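Local coordinates for protein Abbfa_003403 (Acinetobacter baumannii, PDB 4ZXH) that probably acts as a four-domain nonribosomal peptide synthetase, its condensation, adenylation, carrier and thioesterase domains joining and releasing building blocks held on 4'-phosphopantetheine, at residues Gln51-Gly54 / Asn55-Glu59; Ile58-Leu61 / Glu62-His66; Phe143-His146 / His147-Asp151; Gly156-Leu159 / Arg160-Lys164. One frame throughout, in Å; residues are numbered along the deposited sequence.

Interaction 1: Gln51-Gly54 / Asn55-Glu59; sequences QSLG and NKPIE. With PX4 (1,2-dimyristoyl-sn-glycero-3-phosphocholine), chain C.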
# COMPACT_ATOMS: atom_id res chain seq x y z
N GLN A 51 55.77 -9.28 -9.90
CA GLN A 51 56.39 -8.95 -8.62
C GLN A 51 56.87 -7.49 -8.54
O GLN A 51 57.10 -6.97 -7.43
CB GLN A 51 57.55 -9.90 -8.31
CG GLN A 51 57.65 -10.28 -6.82
CD GLN A 51 56.41 -11.01 -6.28
OE1 GLN A 51 55.85 -10.65 -5.24
NE2 GLN A 51 55.99 -12.06 -6.99
N SER A 52 57.02 -6.83 -9.69
CA SER A 52 57.57 -5.48 -9.72
C SER A 52 56.57 -4.42 -9.24
O SER A 52 56.91 -3.23 -9.12
CB SER A 52 58.07 -5.14 -11.14
OG SER A 52 57.06 -5.23 -12.14
N LEU A 53 55.33 -4.85 -8.96
CA LEU A 53 54.29 -3.96 -8.43
C LEU A 53 54.70 -3.43 -7.06
O LEU A 53 54.45 -2.27 -6.72
CB LEU A 53 52.94 -4.68 -8.34
CG LEU A 53 51.72 -3.87 -7.91
CD1 LEU A 53 51.57 -2.60 -8.75
CD2 LEU A 53 50.45 -4.70 -7.99
N GLY A 54 55.34 -4.30 -6.28
CA GLY A 54 55.86 -3.92 -4.97
C GLY A 54 54.78 -3.36 -4.06
O GLY A 54 53.72 -3.97 -3.88
N ASN A 55 55.06 -2.18 -3.51
CA ASN A 55 54.19 -1.52 -2.54
C ASN A 55 53.34 -0.43 -3.19
O ASN A 55 52.66 0.34 -2.50
CB ASN A 55 55.04 -0.92 -1.42
CG ASN A 55 54.30 -0.83 -0.10
OD1 ASN A 55 53.14 -1.21 0.01
ND2 ASN A 55 54.98 -0.31 0.91
N LYS A 56 53.36 -0.37 -4.52
CA LYS A 56 52.67 0.71 -5.24
C LYS A 56 51.17 0.89 -4.92
O LYS A 56 50.68 2.02 -4.94
CB LYS A 56 52.84 0.51 -6.75
CG LYS A 56 54.21 0.91 -7.26
CD LYS A 56 54.26 0.90 -8.77
CE LYS A 56 55.70 0.99 -9.25
NZ LYS A 56 56.48 -0.19 -8.81
N PRO A 57 50.45 -0.21 -4.64
CA PRO A 57 49.03 0.04 -4.36
C PRO A 57 48.80 0.92 -3.12
O PRO A 57 48.07 1.90 -3.24
CB PRO A 57 48.47 -1.37 -4.16
CG PRO A 57 49.31 -2.20 -5.04
CD PRO A 57 50.70 -1.64 -4.87
N ILE A 58 49.41 0.60 -1.99
CA ILE A 58 49.33 1.45 -0.80
C ILE A 58 49.85 2.87 -1.09
O ILE A 58 49.19 3.85 -0.74
CB ILE A 58 50.11 0.86 0.39
CG1 ILE A 58 49.61 -0.53 0.77
CG2 ILE A 58 49.98 1.76 1.61
CD1 ILE A 58 48.25 -0.52 1.43
N GLU A 59 51.02 2.99 -1.73
CA GLU A 59 51.57 4.32 -2.05
C GLU A 59 50.61 5.16 -2.90
O GLU A 59 50.47 6.37 -2.68
CB GLU A 59 52.91 4.21 -2.78
CG GLU A 59 53.98 3.41 -2.07
CD GLU A 59 55.31 3.43 -2.83
OE1 GLU A 59 55.38 4.07 -3.92
OE2 GLU A 59 56.28 2.79 -2.36
O1 PX4 C . 49.41 -8.33 1.28
O2 PX4 C . 49.43 -10.28 -0.44
P1 PX4 C . 49.75 -8.85 -0.10
O3 PX4 C . 51.30 -8.56 -0.44
C1 PX4 C . 52.35 -8.52 0.53
C2 PX4 C . 53.69 -8.50 -0.21
N1 PX4 C . 54.85 -8.22 0.67
C3 PX4 C . 54.68 -8.88 1.98
C4 PX4 C . 56.07 -8.72 0.03
C5 PX4 C . 54.99 -6.77 0.87
O4 PX4 C . 49.06 -7.89 -1.21
C6 PX4 C . 48.20 -8.36 -2.25
C7 PX4 C . 47.22 -7.25 -2.60
C8 PX4 C . 46.99 -6.50 -1.29
O5 PX4 C . 46.08 -5.43 -1.48
C9 PX4 C . 46.20 -4.18 -0.72
O6 PX4 C . 47.18 -3.98 -0.04
C10 PX4 C . 45.11 -3.15 -0.81
C11 PX4 C . 45.52 -1.99 -1.71
C12 PX4 C . 44.51 -1.85 -2.84
C13 PX4 C . 44.31 -0.37 -3.15
C14 PX4 C . 44.60 -0.10 -4.62
C15 PX4 C . 44.79 1.40 -4.81
C16 PX4 C . 43.79 1.93 -5.81
C17 PX4 C . 43.80 3.45 -5.82
C18 PX4 C . 42.79 3.98 -4.80
C19 PX4 C . 41.54 4.52 -5.48
C20 PX4 C . 40.38 4.55 -4.48
C21 PX4 C . 39.14 5.19 -5.10
C22 PX4 C . 37.85 4.66 -4.52
O7 PX4 C . 47.76 -6.37 -3.59
C23 PX4 C . 46.82 -6.08 -4.68
O8 PX4 C . 45.97 -6.91 -4.92
C24 PX4 C . 46.89 -4.77 -5.47
C25 PX4 C . 45.86 -4.61 -6.60
C26 PX4 C . 45.87 -3.20 -7.23
C27 PX4 C . 44.78 -2.99 -8.30
C28 PX4 C . 44.80 -1.62 -8.97
C29 PX4 C . 43.70 -1.42 -10.03
C30 PX4 C . 43.78 -0.06 -10.74
C31 PX4 C . 42.43 0.53 -11.22
C32 PX4 C . 41.66 1.17 -10.05
C33 PX4 C . 40.59 2.21 -10.42
C34 PX4 C . 39.58 2.40 -9.28
C35 PX4 C . 38.96 3.80 -9.16
C36 PX4 C . 37.44 3.75 -9.29

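Interaction 2: Ile58-Leu61 / Glu62-His66; sequences IEIL and EAVMH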
# COMPACT_ATOMS: atom_id res chain seq x y z
N ILE A 58 49.41 0.60 -1.99
CA ILE A 58 49.33 1.45 -0.80
C ILE A 58 49.85 2.87 -1.09
O ILE A 58 49.19 3.85 -0.74
CB ILE A 58 50.11 0.86 0.39
CG1 ILE A 58 49.61 -0.53 0.77
CG2 ILE A 58 49.98 1.76 1.61
CD1 ILE A 58 48.25 -0.52 1.43
N GLU A 59 51.02 2.99 -1.73
CA GLU A 59 51.57 4.32 -2.05
C GLU A 59 50.61 5.16 -2.90
O GLU A 59 50.47 6.37 -2.68
CB GLU A 59 52.91 4.21 -2.78
CG GLU A 59 53.98 3.41 -2.07
CD GLU A 59 55.31 3.43 -2.83
OE1 GLU A 59 55.38 4.07 -3.92
OE2 GLU A 59 56.28 2.79 -2.36
N ILE A 60 49.98 4.53 -3.88
CA ILE A 60 49.11 5.23 -4.81
C ILE A 60 47.79 5.58 -4.13
O ILE A 60 47.29 6.70 -4.28
CB ILE A 60 48.87 4.39 -6.08
CG1 ILE A 60 50.15 4.32 -6.91
CG2 ILE A 60 47.72 4.95 -6.90
CD1 ILE A 60 50.18 3.16 -7.89
N LEU A 61 47.24 4.63 -3.38
CA LEU A 61 46.09 4.88 -2.51
C LEU A 61 46.26 6.15 -1.67
O LEU A 61 45.41 7.04 -1.68
CB LEU A 61 45.85 3.69 -1.58
CG LEU A 61 44.74 3.93 -0.55
CD1 LEU A 61 43.43 4.17 -1.25
CD2 LEU A 61 44.62 2.79 0.43
N GLU A 62 47.37 6.23 -0.94
CA GLU A 62 47.65 7.37 -0.08
C GLU A 62 47.77 8.68 -0.85
O GLU A 62 47.40 9.74 -0.35
CB GLU A 62 48.93 7.14 0.73
CG GLU A 62 48.71 6.32 2.00
CD GLU A 62 50.01 5.99 2.73
OE1 GLU A 62 51.10 6.13 2.14
OE2 GLU A 62 49.93 5.60 3.91
N ALA A 63 48.27 8.60 -2.08
CA ALA A 63 48.47 9.78 -2.92
C ALA A 63 47.14 10.29 -3.46
O ALA A 63 46.90 11.50 -3.54
CB ALA A 63 49.42 9.48 -4.05
N VAL A 64 46.28 9.35 -3.84
CA VAL A 64 44.98 9.69 -4.38
C VAL A 64 44.10 10.33 -3.30
O VAL A 64 43.55 11.41 -3.51
CB VAL A 64 44.27 8.45 -4.96
CG1 VAL A 64 42.81 8.75 -5.15
CG2 VAL A 64 44.87 8.09 -6.30
N MET A 65 44.00 9.67 -2.14
CA MET A 65 43.24 10.18 -1.00
C MET A 65 43.63 11.61 -0.61
O MET A 65 42.78 12.42 -0.22
CB MET A 65 43.42 9.26 0.21
CG MET A 65 42.43 8.09 0.32
SD MET A 65 42.65 7.23 1.90
CE MET A 65 42.06 8.52 3.00
N HIS A 66 44.92 11.91 -0.70
CA HIS A 66 45.46 13.23 -0.39
C HIS A 66 45.12 14.27 -1.45
O HIS A 66 44.84 15.42 -1.12
CB HIS A 66 46.98 13.14 -0.23
CG HIS A 66 47.65 14.45 0.01
ND1 HIS A 66 48.01 15.30 -1.01
CD2 HIS A 66 48.03 15.06 1.16
CE1 HIS A 66 48.58 16.38 -0.51
NE2 HIS A 66 48.60 16.26 0.81

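Interaction 3: Phe143-His146 / His147-Asp151; sequences FVIH and HALMD. With PX4 (1,2-dimyristoyl-sn-glycero-3-phosphocholine), chain C.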
# COMPACT_ATOMS: atom_id res chain seq x y z
N PHE A 143 35.71 -1.97 -6.28
CA PHE A 143 35.60 -0.64 -5.71
C PHE A 143 34.13 -0.29 -5.56
O PHE A 143 33.38 -0.37 -6.53
CB PHE A 143 36.29 0.39 -6.61
CG PHE A 143 37.73 0.11 -6.85
CD1 PHE A 143 38.70 0.74 -6.08
CD2 PHE A 143 38.14 -0.77 -7.84
CE1 PHE A 143 40.04 0.49 -6.30
CE2 PHE A 143 39.47 -1.02 -8.05
CZ PHE A 143 40.42 -0.39 -7.27
N VAL A 144 33.73 0.08 -4.34
CA VAL A 144 32.35 0.45 -4.04
C VAL A 144 32.27 1.91 -3.61
O VAL A 144 32.90 2.30 -2.62
CB VAL A 144 31.76 -0.38 -2.91
CG1 VAL A 144 30.27 -0.23 -2.89
CG2 VAL A 144 32.13 -1.82 -3.06
N ILE A 145 31.50 2.72 -4.33
CA ILE A 145 31.34 4.12 -3.96
C ILE A 145 29.87 4.46 -3.88
O ILE A 145 29.11 4.21 -4.82
CB ILE A 145 32.00 5.10 -4.97
CG1 ILE A 145 33.48 4.86 -5.10
CG2 ILE A 145 31.83 6.49 -4.51
CD1 ILE A 145 33.88 4.03 -6.29
N HIS A 146 29.44 5.04 -2.77
CA HIS A 146 28.04 5.42 -2.65
C HIS A 146 27.72 6.60 -3.57
O HIS A 146 28.48 7.57 -3.65
CB HIS A 146 27.70 5.74 -1.21
CG HIS A 146 26.23 5.80 -0.96
ND1 HIS A 146 25.46 6.88 -1.32
CD2 HIS A 146 25.39 4.90 -0.39
CE1 HIS A 146 24.20 6.65 -0.97
NE2 HIS A 146 24.13 5.46 -0.41
N HIS A 147 26.58 6.49 -4.25
CA HIS A 147 26.19 7.47 -5.28
C HIS A 147 25.91 8.88 -4.67
O HIS A 147 25.99 9.89 -5.37
CB HIS A 147 24.96 6.94 -6.02
CG HIS A 147 24.74 7.55 -7.37
ND1 HIS A 147 24.98 8.87 -7.65
CD2 HIS A 147 24.24 7.00 -8.51
CE1 HIS A 147 24.66 9.12 -8.92
NE2 HIS A 147 24.21 8.01 -9.46
N ALA A 148 25.62 8.94 -3.37
CA ALA A 148 25.53 10.25 -2.71
C ALA A 148 26.85 11.01 -2.77
O ALA A 148 26.87 12.24 -2.69
CB ALA A 148 25.08 10.10 -1.25
N LEU A 149 27.97 10.28 -2.92
CA LEU A 149 29.28 10.92 -2.93
C LEU A 149 29.66 11.37 -4.33
O LEU A 149 30.12 12.49 -4.53
CB LEU A 149 30.35 9.99 -2.37
CG LEU A 149 31.72 10.66 -2.15
CD1 LEU A 149 31.69 11.71 -0.99
CD2 LEU A 149 32.85 9.64 -1.94
N MET A 150 29.49 10.49 -5.32
CA MET A 150 29.83 10.88 -6.69
C MET A 150 29.07 10.05 -7.70
O MET A 150 28.52 9.01 -7.37
CB MET A 150 31.36 10.81 -6.94
CG MET A 150 32.06 9.44 -6.74
SD MET A 150 33.87 9.45 -7.10
CE MET A 150 34.50 10.23 -5.63
N ASP A 151 29.02 10.53 -8.93
CA ASP A 151 28.34 9.81 -9.99
C ASP A 151 29.32 8.97 -10.81
O ASP A 151 30.52 8.93 -10.53
CB ASP A 151 27.59 10.80 -10.88
CG ASP A 151 28.47 11.91 -11.37
OD1 ASP A 151 29.70 11.70 -11.41
OD2 ASP A 151 27.94 12.99 -11.72
O1 PX4 C . 49.41 -8.33 1.28
O2 PX4 C . 49.43 -10.28 -0.44
P1 PX4 C . 49.75 -8.85 -0.10
O3 PX4 C . 51.30 -8.56 -0.44
C1 PX4 C . 52.35 -8.52 0.53
C2 PX4 C . 53.69 -8.50 -0.21
N1 PX4 C . 54.85 -8.22 0.67
C3 PX4 C . 54.68 -8.88 1.98
C4 PX4 C . 56.07 -8.72 0.03
C5 PX4 C . 54.99 -6.77 0.87
O4 PX4 C . 49.06 -7.89 -1.21
C6 PX4 C . 48.20 -8.36 -2.25
C7 PX4 C . 47.22 -7.25 -2.60
C8 PX4 C . 46.99 -6.50 -1.29
O5 PX4 C . 46.08 -5.43 -1.48
C9 PX4 C . 46.20 -4.18 -0.72
O6 PX4 C . 47.18 -3.98 -0.04
C10 PX4 C . 45.11 -3.15 -0.81
C11 PX4 C . 45.52 -1.99 -1.71
C12 PX4 C . 44.51 -1.85 -2.84
C13 PX4 C . 44.31 -0.37 -3.15
C14 PX4 C . 44.60 -0.10 -4.62
C15 PX4 C . 44.79 1.40 -4.81
C16 PX4 C . 43.79 1.93 -5.81
C17 PX4 C . 43.80 3.45 -5.82
C18 PX4 C . 42.79 3.98 -4.80
C19 PX4 C . 41.54 4.52 -5.48
C20 PX4 C . 40.38 4.55 -4.48
C21 PX4 C . 39.14 5.19 -5.10
C22 PX4 C . 37.85 4.66 -4.52
O7 PX4 C . 47.76 -6.37 -3.59
C23 PX4 C . 46.82 -6.08 -4.68
O8 PX4 C . 45.97 -6.91 -4.92
C24 PX4 C . 46.89 -4.77 -5.47
C25 PX4 C . 45.86 -4.61 -6.60
C26 PX4 C . 45.87 -3.20 -7.23
C27 PX4 C . 44.78 -2.99 -8.30
C28 PX4 C . 44.80 -1.62 -8.97
C29 PX4 C . 43.70 -1.42 -10.03
C30 PX4 C . 43.78 -0.06 -10.74
C31 PX4 C . 42.43 0.53 -11.22
C32 PX4 C . 41.66 1.17 -10.05
C33 PX4 C . 40.59 2.21 -10.42
C34 PX4 C . 39.58 2.40 -9.28
C35 PX4 C . 38.96 3.80 -9.16
C36 PX4 C . 37.44 3.75 -9.29

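Interaction 4: Gly156-Leu159 / Arg160-Lys164; sequences GLLL and RDVSK. With PX4 (1,2-dimyristoyl-sn-glycero-3-phosphocholine), chain C.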
# COMPACT_ATOMS: atom_id res chain seq x y z
N GLY A 156 34.75 7.42 -13.89
CA GLY A 156 35.61 7.34 -15.05
C GLY A 156 36.78 8.29 -14.94
O GLY A 156 37.89 7.96 -15.31
N LEU A 157 36.53 9.49 -14.44
CA LEU A 157 37.59 10.43 -14.18
C LEU A 157 38.61 9.82 -13.22
O LEU A 157 39.81 9.99 -13.37
CB LEU A 157 37.03 11.72 -13.59
CG LEU A 157 36.31 12.66 -14.55
CD1 LEU A 157 35.81 13.85 -13.75
CD2 LEU A 157 37.25 13.12 -15.63
N LEU A 158 38.11 9.08 -12.24
CA LEU A 158 38.96 8.57 -11.20
C LEU A 158 39.68 7.32 -11.71
O LEU A 158 40.89 7.17 -11.53
CB LEU A 158 38.14 8.28 -9.97
CG LEU A 158 38.91 8.13 -8.67
CD1 LEU A 158 40.00 9.17 -8.59
CD2 LEU A 158 37.92 8.29 -7.51
N LEU A 159 38.91 6.46 -12.37
CA LEU A 159 39.44 5.25 -13.01
C LEU A 159 40.59 5.55 -13.97
O LEU A 159 41.62 4.88 -13.97
CB LEU A 159 38.33 4.53 -13.75
CG LEU A 159 38.73 3.33 -14.59
CD1 LEU A 159 39.53 2.35 -13.75
CD2 LEU A 159 37.48 2.66 -15.15
N ARG A 160 40.42 6.57 -14.80
CA ARG A 160 41.43 6.85 -15.78
C ARG A 160 42.68 7.36 -15.07
O ARG A 160 43.78 6.88 -15.32
CB ARG A 160 40.94 7.86 -16.81
CG ARG A 160 41.98 8.04 -17.93
CD ARG A 160 41.51 8.83 -19.13
NE ARG A 160 42.47 8.53 -20.19
CZ ARG A 160 42.34 7.52 -21.05
NH1 ARG A 160 41.26 6.74 -21.00
NH2 ARG A 160 43.29 7.30 -21.95
N ASP A 161 42.51 8.31 -14.17
CA ASP A 161 43.63 8.83 -13.39
C ASP A 161 44.40 7.74 -12.65
O ASP A 161 45.62 7.67 -12.74
CB ASP A 161 43.13 9.87 -12.40
CG ASP A 161 44.25 10.70 -11.83
OD1 ASP A 161 44.81 11.55 -12.58
OD2 ASP A 161 44.55 10.53 -10.63
N VAL A 162 43.70 6.87 -11.93
CA VAL A 162 44.39 5.87 -11.13
C VAL A 162 45.09 4.84 -12.03
O VAL A 162 46.17 4.34 -11.70
CB VAL A 162 43.43 5.18 -10.17
CG1 VAL A 162 44.13 4.05 -9.42
CG2 VAL A 162 42.92 6.20 -9.19
N SER A 163 44.50 4.55 -13.18
CA SER A 163 45.13 3.67 -14.15
C SER A 163 46.46 4.24 -14.67
O SER A 163 47.41 3.50 -14.90
CB SER A 163 44.17 3.43 -15.31
OG SER A 163 43.14 2.54 -14.92
N LYS A 164 46.52 5.55 -14.86
CA LYS A 164 47.75 6.18 -15.30
C LYS A 164 48.81 6.03 -14.20
O LYS A 164 49.98 5.73 -14.48
CB LYS A 164 47.54 7.65 -15.64
CG LYS A 164 48.83 8.36 -16.06
CD LYS A 164 48.62 9.84 -16.31
CE LYS A 164 48.07 10.54 -15.07
NZ LYS A 164 47.80 12.01 -15.30
O1 PX4 C . 49.41 -8.33 1.28
O2 PX4 C . 49.43 -10.28 -0.44
P1 PX4 C . 49.75 -8.85 -0.10
O3 PX4 C . 51.30 -8.56 -0.44
C1 PX4 C . 52.35 -8.52 0.53
C2 PX4 C . 53.69 -8.50 -0.21
N1 PX4 C . 54.85 -8.22 0.67
C3 PX4 C . 54.68 -8.88 1.98
C4 PX4 C . 56.07 -8.72 0.03
C5 PX4 C . 54.99 -6.77 0.87
O4 PX4 C . 49.06 -7.89 -1.21
C6 PX4 C . 48.20 -8.36 -2.25
C7 PX4 C . 47.22 -7.25 -2.60
C8 PX4 C . 46.99 -6.50 -1.29
O5 PX4 C . 46.08 -5.43 -1.48
C9 PX4 C . 46.20 -4.18 -0.72
O6 PX4 C . 47.18 -3.98 -0.04
C10 PX4 C . 45.11 -3.15 -0.81
C11 PX4 C . 45.52 -1.99 -1.71
C12 PX4 C . 44.51 -1.85 -2.84
C13 PX4 C . 44.31 -0.37 -3.15
C14 PX4 C . 44.60 -0.10 -4.62
C15 PX4 C . 44.79 1.40 -4.81
C16 PX4 C . 43.79 1.93 -5.81
C17 PX4 C . 43.80 3.45 -5.82
C18 PX4 C . 42.79 3.98 -4.80
C19 PX4 C . 41.54 4.52 -5.48
C20 PX4 C . 40.38 4.55 -4.48
C21 PX4 C . 39.14 5.19 -5.10
C22 PX4 C . 37.85 4.66 -4.52
O7 PX4 C . 47.76 -6.37 -3.59
C23 PX4 C . 46.82 -6.08 -4.68
O8 PX4 C . 45.97 -6.91 -4.92
C24 PX4 C . 46.89 -4.77 -5.47
C25 PX4 C . 45.86 -4.61 -6.60
C26 PX4 C . 45.87 -3.20 -7.23
C27 PX4 C . 44.78 -2.99 -8.30
C28 PX4 C . 44.80 -1.62 -8.97
C29 PX4 C . 43.70 -1.42 -10.03
C30 PX4 C . 43.78 -0.06 -10.74
C31 PX4 C . 42.43 0.53 -11.22
C32 PX4 C . 41.66 1.17 -10.05
C33 PX4 C . 40.59 2.21 -10.42
C34 PX4 C . 39.58 2.40 -9.28
C35 PX4 C . 38.96 3.80 -9.16
C36 PX4 C . 37.44 3.75 -9.29

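Interaction 1: Gln51-Gly54 / Asn55-Glu59
With CG of L53 turned anti to its own nitrogen (chi1 -175°), the isobutyl group reaches forward to K56 and P57, while K56 lies extended until its last torsion bends (chi4 63°) and brings the ammonium back over the preceding loop. This is a type II' beta turn, L53 to K56, leading from strand 40-49 into helix 56-67 of the condensation domain. G54 takes the second turn position with positive phi, a conformation that suits glycine, and N55 is the N-cap residue, though its amide makes no capping bond. The turn is closed by K56 N donating to L53 O at 3.1 Å, fairly straight at 159°. K56 NZ makes a weak hydrogen bond to S52 O at 3.1 Å and a long, weak ion pair with D386. The same aspartate is hydrogen-bonded to S52 OG, so D386 is met both by S52, just before the turn, and by K56, its last residue. On the apolar side CD1 of L53 lies 3.9 Å from K56 CB, and CG of L53 lies 3.9 Å from P57 CD. The proline ring lies between the leucine and the bound phospholipid, with CD on the leucine, CB on the lipid and CG touching both. It meets both acyl chains: P57 CB is 3.9 Å from C11 of one, and P57 CG is 3.6 Å from C24 of the other.

Interaction 2: Ile58-Leu61 / Glu62-His66
L61 and M65 stand one helical turn apart on the same flank of helix 56-67, in loose contact, CD1 of the leucine meeting CG of the methionine at 4.3 Å. The leucine reaches there with its CG anti to the backbone nitrogen (chi1 175°); the methionine chain is bent at its last torsion. Both side chains also touch W127 of strand 127-135. On a neighbouring flank the branch methyls of I60 and V64 face each other, CG2 to CG2, at 4.3 Å. Both touch R165 near the end of helix 152-165; I60 also meets F166 just beyond it, and V64 meets V162. E62 points elsewhere: its extended chain passes I58, whose CG2 lies 4.4 Å from the E62 carboxylate carbon CD, and its carboxylate belongs to the exposed side. Backbone bonds of the i to i+4 kind hold these rows in step, as in V64 N to I60 O at 2.9 Å and M65 N to L61 O at 3.0 Å. At the far end M65 O accepts a hydrogen bond from R72. With I58 and L61 lining the phospholipid site, this is an amphipathic helix packed against the sheet and helix 152-165 of the condensation domain, its buried face forming one wall of an acyl-chain pocket.

Interaction 3: Phe143-His146 / His147-Asp151
The imidazole of H146 is gripped at both nitrogens: ND1 accepts the backbone N-H of A148 at 2.9 Å, and NE2 is hydrogen-bonded to OE1 of Q30 on helix 21-32. The A148 nitrogen sits near the ring edge, 19° out of the ring plane, and together the two bonds fix the rotation of the ring. CG of H146 lies anti to the backbone nitrogen (chi1 -165°), which turns the ring toward the next residues and brings ND1 within reach of the A148 N-H. H146 O accepts from L149 N at 2.9 Å, the donor standing above the carbonyl plane, so that the chain folds back directly after the strand. Within the same bend CG2 of I145 packs on M150 CG at 3.7 Å and more loosely on L149 CD2. Three residues before H146 in the strand, one face of the F143 ring lies against the end of one acyl chain, C34 standing 3.4 Å above the ring plane over its centre. D151, the N-cap residue of helix 152-165, caps a backbone N of that helix and is salt-bridged to R285. The side chain of H147 lies about 7 Å from the bound 4'-phosphopantetheine. The run H146-H147-A148-L149-M150-D151 is the HHxxxD signature of condensation domains, placed at their active-site tunnel.

Interaction 4: Gly156-Leu159 / Arg160-Lys164
Helix 152-165 runs through G156-K164 in regular alpha-helical turns, with R160 N bonded to G156 O, D161 N to L157 O and V162 N to L158 O, the first and last of these at 2.9 Å. This helix follows the HHxxxD loop of the condensation domain and lends one side to the phospholipid pocket. S163 adds a second bond to the backbone pattern: its OG donates to L159 O at 2.9 Å and its N donates to the same oxygen at 3.0 Å, the two arriving from opposite faces of the carbonyl plane. The hydroxyl gets there because OG lies beside the backbone nitrogen (chi1 -74°), and a buried polar group is satisfied inside its own helix. R160 leaves on another side, extended from CG to NE, where its guanidinium forms a salt bridge with E368 and a hydrogen bond to the carbonyl of E171. D161 uses OD2 twice, in a hydrogen bond with Y68 and a salt bridge with R165. The side turned to the lipid is apolar. CD1 of L158 rests against V162 CG2 at 4.2 Å, and L158 CD2 approaches C21 of one lipid chain at 4.1 Å. L159, with CG anti to its nitrogen (chi1 174°), sets CD1 3.5 Å from C33 of the other chain. V162 touches both tails, chiefly through CG1: CG1 of V162 lies 3.7 Å from C17 of the first chain and 3.8 Å from C32 of the second.

Overall arrangement
All four contacts contribute residues to one phospholipid pocket in the condensation domain. Interactions 1 and 2 share I58 and E59 and follow helix 56-67 from the turn that precedes it, their centres 12 Å apart. Interactions 3 and 4 are joined through the chain, strand 138-146 leading by the HHxxxD loop into helix 152-165, and they touch where M150 SD meets L158 CD2 at 4.2 Å. The two helices meet at V64 CG2 and V162 CG2, 4.0 Å apart. Interaction 1 meets the glycerol end of the acyl chains, whereas interactions 3 and 4 touch the tails. The centres of interactions 1 and 3 are about 25 Å apart, the H147 side chain of interaction 3 being about 7 Å from the 4'-phosphopantetheine.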